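Local coordinates for probable quinone reductase Qor (NADPH:quinone reductase) (Zeta-crystallin homolog protein) (Mycobacterium tuberculosis, PDB 4RVS) that probably catalyses the NADPH-dependent reduction of quinones, transferring electrons from the bound cofactor to its substrates, at residues Ile5-Thr10 with Arg54-Val59. Sequence-based numbering, arbitrary orientation.
Sequences IEVTET and RELPFV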
loop_
_atom_site.group_PDB
_atom_site.type_symbol
_atom_site.label_atom_id
_atom_site.label_comp_id
_atom_site.label_asym_id
_atom_site.label_seq_id
_atom_site.Cartn_x
_atom_site.Cartn_y
_atom_site.Cartn_z
ATOM N N ILE A 5 -22.693 32.067 16.484
ATOM C CA ILE A 5 -22.443 32.676 15.180
ATOM C C ILE A 5 -23.219 31.851 14.172
ATOM O O ILE A 5 -22.920 30.661 13.973
ATOM C CB ILE A 5 -20.937 32.647 14.807
ATOM C CG1 ILE A 5 -20.097 33.411 15.833
ATOM C CG2 ILE A 5 -20.711 33.200 13.395
ATOM C CD1 ILE A 5 -20.495 34.888 15.991
ATOM N N GLU A 6 -24.234 32.456 13.558
ATOM C CA GLU A 6 -25.154 31.704 12.702
ATOM C C GLU A 6 -25.083 32.192 11.264
ATOM O O GLU A 6 -24.994 33.395 11.014
ATOM C CB GLU A 6 -26.589 31.830 13.235
ATOM C CG GLU A 6 -27.622 30.929 12.541
ATOM C CD GLU A 6 -28.965 30.961 13.261
ATOM O OE1 GLU A 6 -29.443 32.080 13.529
ATOM O OE2 GLU A 6 -29.521 29.879 13.566
ATOM N N VAL A 7 -25.123 31.249 10.329
ATOM C CA VAL A 7 -25.117 31.544 8.903
ATOM C C VAL A 7 -26.481 31.186 8.339
ATOM O O VAL A 7 -26.901 30.032 8.409
ATOM C CB VAL A 7 -24.044 30.719 8.179
ATOM C CG1 VAL A 7 -24.127 30.932 6.674
ATOM C CG2 VAL A 7 -22.666 31.108 8.679
ATOM N N THR A 8 -27.180 32.180 7.803
ATOM C CA THR A 8 -28.499 31.955 7.212
ATOM C C THR A 8 -28.411 31.992 5.686
ATOM O O THR A 8 -29.226 31.373 4.992
ATOM C CB THR A 8 -29.513 32.980 7.752
ATOM O OG1 THR A 8 -29.643 32.782 9.165
ATOM C CG2 THR A 8 -30.893 32.823 7.094
ATOM N N GLU A 9 -27.406 32.704 5.179
ATOM C CA GLU A 9 -27.081 32.704 3.755
ATOM C C GLU A 9 -25.577 32.503 3.598
ATOM O O GLU A 9 -24.792 33.016 4.398
ATOM C CB GLU A 9 -27.522 34.020 3.092
ATOM C CG GLU A 9 -27.013 35.275 3.792
ATOM C CD GLU A 9 -28.042 35.857 4.729
ATOM O OE1 GLU A 9 -27.659 36.396 5.788
ATOM O OE2 GLU A 9 -29.241 35.773 4.390
ATOM N N THR A 10 -25.162 31.745 2.587
ATOM C CA THR A 10 -23.732 31.566 2.342
ATOM C C THR A 10 -23.141 32.800 1.650
ATOM O O THR A 10 -23.872 33.603 1.057
ATOM C CB THR A 10 -23.447 30.325 1.477
ATOM O OG1 THR A 10 -24.130 30.456 0.226
ATOM C CG2 THR A 10 -23.923 29.049 2.185
ATOM N N ARG A 54 -24.407 22.652 2.938
ATOM C CA ARG A 54 -25.076 22.067 4.090
ATOM C C ARG A 54 -26.386 22.799 4.332
ATOM O O ARG A 54 -26.613 23.883 3.787
ATOM C CB ARG A 54 -24.194 22.097 5.347
ATOM C CG ARG A 54 -23.984 23.487 5.936
ATOM C CD ARG A 54 -22.978 23.458 7.095
ATOM N NE ARG A 54 -23.555 22.966 8.341
ATOM C CZ ARG A 54 -22.875 22.845 9.478
ATOM N NH1 ARG A 54 -21.588 23.159 9.519
ATOM N NH2 ARG A 54 -23.478 22.409 10.574
ATOM N N GLU A 55 -27.249 22.193 5.139
ATOM C CA GLU A 55 -28.553 22.771 5.451
ATOM C C GLU A 55 -28.397 24.142 6.118
ATOM O O GLU A 55 -27.629 24.293 7.069
ATOM C CB GLU A 55 -29.306 21.825 6.385
ATOM C CG GLU A 55 -30.668 22.314 6.814
ATOM C CD GLU A 55 -31.705 22.187 5.716
ATOM O OE1 GLU A 55 -32.674 22.972 5.727
ATOM O OE2 GLU A 55 -31.575 21.273 4.870
ATOM N N LEU A 56 -29.119 25.131 5.594
ATOM C CA LEU A 56 -29.174 26.476 6.164
ATOM C C LEU A 56 -30.477 26.629 6.939
ATOM O O LEU A 56 -31.477 26.044 6.580
ATOM C CB LEU A 56 -29.166 27.513 5.038
ATOM C CG LEU A 56 -27.944 27.497 4.126
ATOM C CD1 LEU A 56 -28.176 28.348 2.886
ATOM C CD2 LEU A 56 -26.782 28.031 4.901
ATOM N N PRO A 57 -30.481 27.411 8.020
ATOM C CA PRO A 57 -29.367 28.066 8.696
ATOM C C PRO A 57 -28.564 27.032 9.459
ATOM O O PRO A 57 -29.059 25.929 9.730
ATOM C CB PRO A 57 -30.067 28.973 9.710
ATOM C CG PRO A 57 -31.492 29.093 9.218
ATOM C CD PRO A 57 -31.773 27.767 8.631
ATOM N N PHE A 58 -27.331 27.377 9.797
ATOM C CA PHE A 58 -26.536 26.527 10.670
ATOM C C PHE A 58 -25.668 27.419 11.535
ATOM O O PHE A 58 -25.361 28.548 11.161
ATOM C CB PHE A 58 -25.691 25.518 9.872
ATOM C CG PHE A 58 -24.656 26.154 8.952
ATOM C CD1 PHE A 58 -23.355 26.398 9.396
ATOM C CD2 PHE A 58 -24.983 26.477 7.639
ATOM C CE1 PHE A 58 -22.405 26.973 8.547
ATOM C CE2 PHE A 58 -24.050 27.049 6.785
ATOM C CZ PHE A 58 -22.758 27.297 7.231
ATOM N N VAL A 59 -25.306 26.922 12.711
ATOM C CA VAL A 59 -24.284 27.572 13.510
ATOM C C VAL A 59 -22.970 26.973 13.031
ATOM O O VAL A 59 -22.837 25.752 12.943
ATOM C CB VAL A 59 -24.518 27.344 15.020
ATOM C CG1 VAL A 59 -23.317 27.844 15.836
ATOM C CG2 VAL A 59 -25.804 28.058 15.458
#
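The isopropyl group of Val7 lies over one face of the Phe58 ring, with CB 4.0 Å from the ring centroid in a CH-pi contact. CB comes closest to the rim atom CZ, while CG1 faces CE2 and CZ. With CG of Phe58 between its backbone N and carbonyl carbon (chi1 63°), the ring leans across toward strand 2-7 and runs alongside Val7. Its opposite face is covered by Arg54, whose CD stands 3.5 Å above the ring plane over the centre; the guanidinium of the same arginine turns to Phe47 in a cation-pi contact. One face of that guanidinium also lies against Phe58 CD1, offset toward the rim.

Val7 and Phe58 form an antiparallel hydrogen-bonded pair. Val7 N reaches Phe58 O at 2.8 Å in an almost straight bond (176° at the hydrogen), and Phe58 N returns a bond of 3.0 Å to Val7 O. The latter oxygen also receives a CA-H...O contact from Pro57. Through this pairing the short strand 58-59 becomes an edge of a three-stranded antiparallel sheet in which strand 2-7 is central and strand 17-21 flanks it on the other side, within the GroES-like, catalytic-domain half of the medium-chain dehydrogenase/reductase fold. The NADPH-binding residue Tyr46 is about 9 Å from Phe58, side chain to side chain.

Glu6 and Val59 make the neighbouring non-hydrogen-bonded pair, their side chains on the face away from the ring, where both touch Gln21. CG1 of Val59 packs 3.4 Å from Ile5 O. Beyond the strands, a cis peptide precedes Pro57, whose ring lies alongside Thr8; CB of Pro57 is 3.9 Å from OG1 of Thr8. CD2 of Leu56 touches both CG1 of Val7 (4.3 Å) and CG2 of Thr10, the leucine crossing the threonine at roughly a right angle.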